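Long-range contacts in geobacter metallireducens SMUG1 (Geobacter metallireducens, PDB 5H93), which is a member of the uracil-DNA glycosylase superfamily, folded as a single alpha/beta domain around a parallel sheet: residues V30-L35 against Y140-F145; P62-M67 against R109-G114; A169-L174 against C197-E202; P183-G188 against D205-R210. All coordinates share one frame; numbering follows the deposited sequence.

Contact 1: V30-L35 against Y140-F145; sequences VYNPLL and YCPLLF
Y31 and L144 form an antiparallel hydrogen-bonded pair: Y31 N reaches L144 O at 2.9 Å, and L144 N returns to Y31 O at 2.9 Å. Weaker CA-H...O contacts flank them, from V30 CA to L144 O and from L143 CA to Y31 O.

Apolar contacts occupy both faces. On one, Y31 and L144 lie side by side and point the same way, L144 CD2 coming obliquely to the tyrosine ring at 3.5 Å from Y31 CD2. The phenol is carried on past the leucine to H97 and K100, which hold its hydroxyl by hydrogen bonds. On the other, V30 CG2 touches F145 CD1 at 4.2 Å, with the rings of F145 and F23 edge-to-face.

The motif is a minimal antiparallel sheet of two strands, 29-31 and 144-146, set apart from the central parallel sheet of the domain. Where the first strand ends, N32 becomes the N-cap of helix 33-36; its OD1 accepts from L34 N at 3.3 Å, the donor standing above the amide plane. With CG anti to the backbone N (chi1 -166°), the N32 amide lies against L143 CD2, 3.5 Å from N32 CG.

Packing continues into the helix: L34 CD1 rests 3.6 Å from P142 CG, and helix 7-19 supplies A15 against L34 and L14 and L18 against P142.

Contact 2: P62-M67 against R109-G114; sequences PGPWGM and RSEVSG
The backbones come nearest at W65 and E111, CA atoms 5.1 Å apart, where the type I turn G63-G66 faces E111, at the N-cap position of helix 112-125. One carboxylate oxygen makes the direct polar link: E111 OE1 receives W65 N at 2.9 Å, met nearly end-on to its C-O bond, with an N-H...O angle of 146°. The glutamate starts out extended, CG anti to the backbone N, and then bends at chi2 (75°), which brings OE1 to W65 N and OE2 beside G63, 3.7 Å from G63 CA.

The W65 indole is sandwiched. P64 CB sits over the centre of one face, and R109 lies across the opposite one, its CD 3.7 Å from the centroid of the six-membered ring in a CH-pi contact. A bend at chi3 then lets the guanidinium follow the ring, the two planes 30° apart and R109 NH1 3.3 Å from W65 CZ2.

A water bridges the two backbones, donating to W65 O at 2.7 Å and to R109 O, and accepting from E111 N. Beyond the contact, S110 OG is tied to E76 and R115.

Chemically, a carboxylate bonded to the turn, a bridging water and a covered indole hold the turn after strand 55-59 to the start of helix 112-125, and the negative charge of E111 is probably eased by the N-H it accepts.

Contact 3: A169-L174 against C197-E202; sequences ACDLAL and CHEALE
D171 OD1 is gripped by two groups from outside the contact, the hydroxyl of Y140 through a hydrogen bond and the guanidinium of R196 through a salt bridge. The same oxygen rests against a methyl of the facing helix, 3.3 Å from A200 CB, and the D171 and A200 CA atoms are the nearest backbone pair at 4.8 Å. CG of D171 is anti to the carbonyl carbon (chi1 -78°), a setting that carries the carboxylate across to A200 from a CB that does not itself point at the other helix.

L174 makes the apolar part of the contact, chiefly through CD2. This methyl lies 3.8 Å from A200 CB, 4.0 Å from L201 CG and 4.2 Å from C197 SG, while the L174 and L201 side chains cross at about a right angle. Helices 160-181 and 191-200 thus pack on the same side of the central parallel sheet, L174 also meeting L56 and V58 of strand 55-59 and C197 meeting V58.

E199 OE1 comes to 3.8 Å from D171 OD2, a pairing of like charges. R196 bridges both carboxylates, with salt bridges to D171 OD1 and E199 OE2, and its positive charge probably offsets their repulsion and favours ionised D171 in a buried setting.

Contact 4: P183-G188 against D205-R210; sequences PRVVIG and DVEVGR
R184 and E207 run side by side and point the same way, yet their flat ends are turned 70° apart, leaving R184 NH2 in a long salt bridge of 3.6 Å to E207 OE1. The glutamate is extended, whereas the arginine bends at chi3 (80°), which turns its guanidinium toward the E207 carboxylate. V186 and V206 meet differently, at a slant and methyl to methyl, with 3.6 Å between V186 CG2 and V206 CG2. That V206 branch also presses on a carbonyl, 3.1 Å from R184 O. G209 falls on the face of V185, E207 and I187 and, being glycine, adds no side chain there, while I187 CG2 packs on the backbone of R210, 3.8 Å from its C.

Beneath these groups the strands run parallel, their short axes 28° apart. V186 carries the centre of the pairing, its N donating to E207 O at 2.8 Å and its O accepting from G209 N at 2.8 Å; E207 N to R184 O and G188 N to G209 O extend it at the two ends.

Strands 185-189 and 207-211 are the two halves of a beta-alpha-beta unit whose helix 191-200 lies over the V186 and V208 face through C197. Strand 55-59 borders strand 185-189 on its other edge, and 207-211 is outermost in the sheet.

Overall arrangement
Contacts 3 and 4 form one continuous block, their centres about 12 Å apart: helix 191-200 connects the paired strands of contact 4, and C197 and L201 of contact 3 lie on V186, with C197 SG 3.7 Å from V186 CG1. Contact 1 reaches contact 3 through Y140, whose ring packs on helix 160-181 with CZ 3.4 Å from C170 CB, although the centres are about 17 Å apart. Contacts 1 and 2 also touch, C141 O lying 3.1 Å from P62 CD, and in sequence both segments of contact 2 fall between those of contact 1. Contact 2 sits across the chain's centre from contacts 3 and 4, its centre about 24 Å from each.

Contact 1: V30-L35 against Y140-F145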
# COMPACT_ATOMS: atom_id res chain seq x y z
N VAL A 30 -3.69 16.14 -4.35
CA VAL A 30 -4.03 14.90 -3.66
C VAL A 30 -4.62 13.86 -4.62
O VAL A 30 -5.62 14.12 -5.28
CB VAL A 30 -5.03 15.15 -2.51
CG1 VAL A 30 -5.40 13.83 -1.85
CG2 VAL A 30 -4.44 16.11 -1.49
N TYR A 31 -3.98 12.70 -4.68
CA TYR A 31 -4.48 11.59 -5.50
C TYR A 31 -5.16 10.54 -4.62
O TYR A 31 -4.62 10.14 -3.59
CB TYR A 31 -3.35 10.92 -6.29
CG TYR A 31 -2.69 11.74 -7.38
CD1 TYR A 31 -2.91 13.11 -7.49
CD2 TYR A 31 -1.85 11.14 -8.30
CE1 TYR A 31 -2.30 13.85 -8.48
CE2 TYR A 31 -1.23 11.87 -9.29
CZ TYR A 31 -1.46 13.23 -9.38
OH TYR A 31 -0.85 13.95 -10.38
N ASN A 32 -6.34 10.09 -5.04
CA ASN A 32 -7.02 8.99 -4.38
C ASN A 32 -7.35 7.88 -5.38
O ASN A 32 -8.43 7.88 -5.96
CB ASN A 32 -8.30 9.47 -3.69
CG ASN A 32 -8.86 8.45 -2.70
OD1 ASN A 32 -8.42 7.30 -2.67
ND2 ASN A 32 -9.83 8.87 -1.91
N PRO A 33 -6.41 6.95 -5.58
CA PRO A 33 -6.55 5.83 -6.52
C PRO A 33 -7.71 4.90 -6.19
O PRO A 33 -8.16 4.16 -7.06
CB PRO A 33 -5.22 5.09 -6.40
CG PRO A 33 -4.67 5.51 -5.07
CD PRO A 33 -5.10 6.93 -4.91
N LEU A 34 -8.20 4.94 -4.95
CA LEU A 34 -9.36 4.14 -4.57
C LEU A 34 -10.59 4.58 -5.34
O LEU A 34 -11.55 3.82 -5.47
CB LEU A 34 -9.62 4.24 -3.07
CG LEU A 34 -8.56 3.69 -2.13
CD1 LEU A 34 -9.10 3.65 -0.70
CD2 LEU A 34 -8.10 2.31 -2.58
N LEU A 35 -10.55 5.80 -5.85
CA LEU A 35 -11.66 6.36 -6.62
C LEU A 35 -11.46 6.17 -8.12
O LEU A 35 -12.28 5.52 -8.78
CB LEU A 35 -11.83 7.84 -6.29
CG LEU A 35 -12.14 8.18 -4.83
CD1 LEU A 35 -12.12 9.69 -4.60
CD2 LEU A 35 -13.49 7.60 -4.43
N TYR A 140 -1.75 1.36 3.92
CA TYR A 140 -2.30 2.06 5.07
C TYR A 140 -3.03 3.33 4.66
O TYR A 140 -4.20 3.53 5.00
CB TYR A 140 -1.20 2.38 6.08
CG TYR A 140 -1.64 3.24 7.24
CD1 TYR A 140 -2.35 2.70 8.30
CD2 TYR A 140 -1.33 4.59 7.28
CE1 TYR A 140 -2.75 3.48 9.36
CE2 TYR A 140 -1.72 5.39 8.34
CZ TYR A 140 -2.44 4.82 9.38
OH TYR A 140 -2.83 5.61 10.44
N CYS A 141 -2.33 4.20 3.93
CA CYS A 141 -2.89 5.46 3.48
C CYS A 141 -2.91 5.54 1.96
O CYS A 141 -1.86 5.67 1.34
CB CYS A 141 -2.10 6.64 4.06
SG CYS A 141 -2.56 8.25 3.38
N PRO A 142 -4.10 5.47 1.35
CA PRO A 142 -4.21 5.41 -0.11
C PRO A 142 -3.98 6.74 -0.81
O PRO A 142 -4.00 6.79 -2.03
CB PRO A 142 -5.65 4.94 -0.31
CG PRO A 142 -6.38 5.51 0.85
CD PRO A 142 -5.42 5.46 2.01
N LEU A 143 -3.76 7.81 -0.05
CA LEU A 143 -3.64 9.14 -0.64
C LEU A 143 -2.20 9.49 -1.04
O LEU A 143 -1.26 9.20 -0.30
CB LEU A 143 -4.18 10.20 0.32
CG LEU A 143 -5.67 10.09 0.66
CD1 LEU A 143 -6.11 11.27 1.51
CD2 LEU A 143 -6.50 9.99 -0.60
N LEU A 144 -2.05 10.10 -2.21
CA LEU A 144 -0.76 10.61 -2.65
C LEU A 144 -0.74 12.13 -2.51
O LEU A 144 -1.66 12.81 -2.96
CB LEU A 144 -0.47 10.21 -4.10
CG LEU A 144 0.89 10.63 -4.66
CD1 LEU A 144 2.00 9.73 -4.14
CD2 LEU A 144 0.88 10.66 -6.18
N PHE A 145 0.30 12.66 -1.88
CA PHE A 145 0.39 14.10 -1.64
C PHE A 145 1.52 14.73 -2.45
O PHE A 145 2.65 14.25 -2.43
CB PHE A 145 0.59 14.38 -0.15
CG PHE A 145 -0.46 13.77 0.73
CD1 PHE A 145 -1.60 14.48 1.08
CD2 PHE A 145 -0.32 12.48 1.22
CE1 PHE A 145 -2.57 13.92 1.88
CE2 PHE A 145 -1.29 11.92 2.03
CZ PHE A 145 -2.41 12.64 2.36

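Contact 2: P62-M67 against R109-G114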
# COMPACT_ATOMS: atom_id res chain seq x y z
N PRO A 62 0.94 5.16 -1.40
CA PRO A 62 1.36 4.79 -2.76
C PRO A 62 2.52 5.61 -3.32
O PRO A 62 2.72 6.76 -2.94
CB PRO A 62 0.09 5.05 -3.59
CG PRO A 62 -0.66 6.07 -2.82
CD PRO A 62 -0.43 5.70 -1.39
N GLY A 63 3.29 4.99 -4.21
CA GLY A 63 4.27 5.70 -5.01
C GLY A 63 3.58 6.21 -6.26
O GLY A 63 2.54 5.68 -6.65
N PRO A 64 4.16 7.24 -6.89
CA PRO A 64 3.53 7.89 -8.05
C PRO A 64 3.35 6.97 -9.25
O PRO A 64 2.43 7.18 -10.04
CB PRO A 64 4.50 9.03 -8.38
CG PRO A 64 5.80 8.62 -7.77
CD PRO A 64 5.45 7.86 -6.54
N TRP A 65 4.21 5.97 -9.39
CA TRP A 65 4.16 5.10 -10.56
C TRP A 65 3.61 3.71 -10.23
O TRP A 65 3.54 2.85 -11.10
CB TRP A 65 5.56 4.97 -11.18
CG TRP A 65 6.30 6.27 -11.24
CD1 TRP A 65 7.52 6.54 -10.68
CD2 TRP A 65 5.86 7.49 -11.86
NE1 TRP A 65 7.87 7.85 -10.94
CE2 TRP A 65 6.87 8.45 -11.65
CE3 TRP A 65 4.72 7.86 -12.58
CZ2 TRP A 65 6.77 9.75 -12.14
CZ3 TRP A 65 4.62 9.15 -13.05
CH2 TRP A 65 5.64 10.08 -12.83
N GLY A 66 3.22 3.52 -8.98
CA GLY A 66 2.70 2.24 -8.54
C GLY A 66 1.19 2.23 -8.37
O GLY A 66 0.45 2.20 -9.35
N MET A 67 0.75 2.27 -7.12
CA MET A 67 -0.67 2.22 -6.80
C MET A 67 -1.42 3.44 -7.33
O MET A 67 -2.60 3.36 -7.65
CB MET A 67 -0.87 2.11 -5.28
CG MET A 67 -2.32 1.96 -4.85
SD MET A 67 -2.51 1.68 -3.08
CE MET A 67 -4.29 1.73 -2.91
N ARG A 109 6.64 4.27 -16.78
CA ARG A 109 7.62 4.31 -15.71
C ARG A 109 7.42 3.14 -14.75
O ARG A 109 6.30 2.72 -14.49
CB ARG A 109 7.55 5.64 -14.95
CG ARG A 109 8.06 6.83 -15.74
CD ARG A 109 8.42 8.02 -14.85
NE ARG A 109 9.61 7.76 -14.03
CZ ARG A 109 10.23 8.69 -13.32
NH1 ARG A 109 9.79 9.94 -13.33
NH2 ARG A 109 11.30 8.38 -12.60
N SER A 110 8.53 2.62 -14.23
CA SER A 110 8.49 1.49 -13.30
C SER A 110 8.72 1.94 -11.86
O SER A 110 9.72 2.58 -11.55
CB SER A 110 9.53 0.44 -13.70
OG SER A 110 9.72 -0.50 -12.66
N GLU A 111 7.78 1.60 -10.98
CA GLU A 111 7.92 1.88 -9.56
C GLU A 111 8.85 0.85 -8.92
O GLU A 111 8.48 -0.30 -8.73
CB GLU A 111 6.56 1.87 -8.87
CG GLU A 111 6.60 2.21 -7.39
CD GLU A 111 6.81 3.70 -7.14
OE1 GLU A 111 6.34 4.52 -7.96
OE2 GLU A 111 7.44 4.04 -6.12
N VAL A 112 10.06 1.29 -8.59
CA VAL A 112 11.12 0.39 -8.13
C VAL A 112 10.76 -0.41 -6.89
O VAL A 112 11.03 -1.61 -6.82
CB VAL A 112 12.42 1.16 -7.83
CG1 VAL A 112 13.57 0.19 -7.62
CG2 VAL A 112 12.73 2.14 -8.95
N SER A 113 10.16 0.25 -5.90
CA SER A 113 9.79 -0.42 -4.66
C SER A 113 8.88 -1.61 -4.93
O SER A 113 9.07 -2.69 -4.38
CB SER A 113 9.11 0.57 -3.70
OG SER A 113 10.02 1.57 -3.27
N GLY A 114 7.89 -1.40 -5.80
CA GLY A 114 6.96 -2.44 -6.15
C GLY A 114 7.57 -3.53 -7.01
O GLY A 114 7.28 -4.71 -6.82
O HOH W 1 5.06 1.19 -12.54

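Contact 3: A169-L174 against C197-E202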
# COMPACT_ATOMS: atom_id res chain seq x y z
N ALA A 169 -9.00 7.66 10.21
CA ALA A 169 -9.69 6.88 9.18
C ALA A 169 -8.86 5.68 8.75
O ALA A 169 -9.38 4.57 8.61
CB ALA A 169 -10.02 7.75 7.98
N CYS A 170 -7.56 5.90 8.54
CA CYS A 170 -6.67 4.83 8.11
C CYS A 170 -6.50 3.76 9.19
O CYS A 170 -6.45 2.57 8.89
CB CYS A 170 -5.31 5.39 7.70
SG CYS A 170 -5.36 6.49 6.26
N ASP A 171 -6.42 4.19 10.45
CA ASP A 171 -6.37 3.26 11.58
C ASP A 171 -7.62 2.40 11.61
O ASP A 171 -7.55 1.19 11.82
CB ASP A 171 -6.22 4.00 12.91
CG ASP A 171 -4.81 4.48 13.16
OD1 ASP A 171 -3.96 4.36 12.25
OD2 ASP A 171 -4.55 4.99 14.27
N LEU A 172 -8.78 3.04 11.42
CA LEU A 172 -10.04 2.33 11.37
C LEU A 172 -10.02 1.26 10.27
O LEU A 172 -10.35 0.09 10.51
CB LEU A 172 -11.20 3.30 11.14
CG LEU A 172 -12.60 2.69 11.12
CD1 LEU A 172 -12.85 1.87 12.38
CD2 LEU A 172 -13.65 3.79 10.98
N ALA A 173 -9.62 1.68 9.07
CA ALA A 173 -9.53 0.77 7.93
C ALA A 173 -8.63 -0.42 8.22
O ALA A 173 -8.99 -1.57 7.94
CB ALA A 173 -9.04 1.52 6.70
N LEU A 174 -7.46 -0.16 8.80
CA LEU A 174 -6.52 -1.22 9.13
C LEU A 174 -7.10 -2.18 10.16
O LEU A 174 -6.94 -3.40 10.04
CB LEU A 174 -5.20 -0.64 9.64
CG LEU A 174 -4.12 -1.66 10.01
CD1 LEU A 174 -3.77 -2.54 8.82
CD2 LEU A 174 -2.88 -0.97 10.56
N CYS A 197 1.17 0.75 12.32
CA CYS A 197 0.62 -0.55 12.67
C CYS A 197 0.56 -0.75 14.19
O CYS A 197 -0.42 -1.27 14.71
CB CYS A 197 1.43 -1.68 12.03
SG CYS A 197 1.17 -1.86 10.25
N HIS A 198 1.63 -0.35 14.87
CA HIS A 198 1.68 -0.46 16.32
C HIS A 198 0.60 0.39 16.98
O HIS A 198 -0.08 -0.07 17.89
CB HIS A 198 3.06 -0.04 16.85
CG HIS A 198 4.06 -1.15 16.88
ND1 HIS A 198 5.21 -1.14 16.13
CD2 HIS A 198 4.08 -2.31 17.59
CE1 HIS A 198 5.90 -2.24 16.36
NE2 HIS A 198 5.24 -2.97 17.24
N GLU A 199 0.43 1.62 16.51
CA GLU A 199 -0.56 2.49 17.13
C GLU A 199 -1.99 2.06 16.78
O GLU A 199 -2.85 2.00 17.66
CB GLU A 199 -0.34 3.94 16.73
CG GLU A 199 -1.22 4.90 17.52
CD GLU A 199 -1.11 6.33 17.04
OE1 GLU A 199 -2.13 6.88 16.57
OE2 GLU A 199 -0.00 6.91 17.13
N ALA A 200 -2.23 1.75 15.51
CA ALA A 200 -3.58 1.41 15.05
C ALA A 200 -4.10 0.10 15.63
O ALA A 200 -5.30 -0.06 15.83
CB ALA A 200 -3.62 1.35 13.54
N LEU A 201 -3.19 -0.84 15.88
CA LEU A 201 -3.58 -2.19 16.26
C LEU A 201 -3.27 -2.51 17.72
O LEU A 201 -3.21 -3.68 18.09
CB LEU A 201 -2.88 -3.21 15.36
CG LEU A 201 -3.23 -3.12 13.87
CD1 LEU A 201 -2.45 -4.15 13.08
CD2 LEU A 201 -4.72 -3.29 13.67
N GLU A 202 -3.08 -1.48 18.54
CA GLU A 202 -2.87 -1.71 19.96
C GLU A 202 -4.15 -2.31 20.54
O GLU A 202 -5.25 -1.85 20.24
CB GLU A 202 -2.47 -0.42 20.70
CG GLU A 202 -3.45 0.73 20.58
CD GLU A 202 -3.15 1.86 21.56
OE1 GLU A 202 -3.90 2.86 21.57
OE2 GLU A 202 -2.16 1.75 22.31

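Contact 4: P183-G188 against D205-R210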
# COMPACT_ATOMS: atom_id res chain seq x y z
N PRO A 183 -4.97 -12.01 10.70
CA PRO A 183 -3.57 -12.44 10.64
C PRO A 183 -2.96 -12.62 12.03
O PRO A 183 -3.42 -12.00 12.99
CB PRO A 183 -2.90 -11.29 9.90
CG PRO A 183 -3.69 -10.09 10.30
CD PRO A 183 -5.11 -10.56 10.45
N ARG A 184 -1.95 -13.47 12.13
CA ARG A 184 -1.23 -13.64 13.39
C ARG A 184 -0.14 -12.59 13.52
O ARG A 184 0.21 -12.18 14.63
CB ARG A 184 -0.61 -15.04 13.50
CG ARG A 184 -0.04 -15.34 14.88
CD ARG A 184 0.91 -16.53 14.87
NE ARG A 184 2.25 -16.16 14.41
CZ ARG A 184 3.19 -15.63 15.19
NH1 ARG A 184 2.94 -15.39 16.46
NH2 ARG A 184 4.39 -15.34 14.68
N VAL A 185 0.40 -12.16 12.38
CA VAL A 185 1.46 -11.17 12.35
C VAL A 185 1.14 -10.05 11.37
O VAL A 185 0.67 -10.30 10.26
CB VAL A 185 2.82 -11.80 11.96
CG1 VAL A 185 3.95 -10.80 12.16
CG2 VAL A 185 3.07 -13.06 12.76
N VAL A 186 1.40 -8.81 11.78
CA VAL A 186 1.24 -7.67 10.89
C VAL A 186 2.60 -7.00 10.67
O VAL A 186 3.24 -6.55 11.62
CB VAL A 186 0.24 -6.64 11.44
CG1 VAL A 186 0.20 -5.40 10.56
CG2 VAL A 186 -1.15 -7.26 11.55
N ILE A 187 3.03 -6.95 9.42
CA ILE A 187 4.36 -6.45 9.09
C ILE A 187 4.32 -5.16 8.29
O ILE A 187 3.86 -5.14 7.15
CB ILE A 187 5.17 -7.50 8.30
CG1 ILE A 187 5.22 -8.81 9.08
CG2 ILE A 187 6.57 -6.97 8.01
CD1 ILE A 187 5.96 -9.91 8.36
N GLY A 188 4.80 -4.08 8.90
CA GLY A 188 4.92 -2.81 8.22
C GLY A 188 6.13 -2.81 7.31
O GLY A 188 7.20 -3.29 7.69
N ASP A 205 -4.53 -9.02 19.62
CA ASP A 205 -3.62 -10.13 19.90
C ASP A 205 -2.85 -10.48 18.63
O ASP A 205 -3.03 -11.55 18.06
CB ASP A 205 -4.39 -11.35 20.42
CG ASP A 205 -3.46 -12.47 20.86
OD1 ASP A 205 -2.36 -12.17 21.37
OD2 ASP A 205 -3.83 -13.65 20.69
N VAL A 206 -2.00 -9.56 18.20
CA VAL A 206 -1.22 -9.76 16.99
C VAL A 206 0.19 -9.21 17.18
O VAL A 206 0.38 -8.17 17.82
CB VAL A 206 -1.90 -9.08 15.77
CG1 VAL A 206 -2.04 -7.58 15.99
CG2 VAL A 206 -1.14 -9.36 14.49
N GLU A 207 1.18 -9.92 16.66
CA GLU A 207 2.55 -9.43 16.70
C GLU A 207 2.77 -8.44 15.56
O GLU A 207 2.52 -8.76 14.40
CB GLU A 207 3.56 -10.57 16.61
CG GLU A 207 5.00 -10.11 16.70
CD GLU A 207 5.98 -11.27 16.83
OE1 GLU A 207 5.75 -12.32 16.21
OE2 GLU A 207 6.97 -11.12 17.58
N VAL A 208 3.24 -7.25 15.90
CA VAL A 208 3.54 -6.23 14.91
C VAL A 208 5.05 -6.19 14.65
O VAL A 208 5.84 -6.07 15.58
CB VAL A 208 3.06 -4.84 15.35
CG1 VAL A 208 3.44 -3.79 14.32
CG2 VAL A 208 1.55 -4.85 15.58
N GLY A 209 5.43 -6.31 13.38
CA GLY A 209 6.84 -6.35 13.02
C GLY A 209 7.18 -5.44 11.85
O GLY A 209 6.37 -4.62 11.42
N ARG A 210 8.40 -5.59 11.34
CA ARG A 210 8.88 -4.75 10.25
C ARG A 210 9.85 -5.49 9.34
O ARG A 210 10.64 -6.32 9.80
CB ARG A 210 9.57 -3.49 10.81
CG ARG A 210 10.50 -2.80 9.83
CD ARG A 210 11.33 -1.70 10.46
NE ARG A 210 12.39 -1.27 9.55
CZ ARG A 210 13.60 -1.82 9.50
NH1 ARG A 210 13.90 -2.81 10.33
NH2 ARG A 210 14.50 -1.37 8.64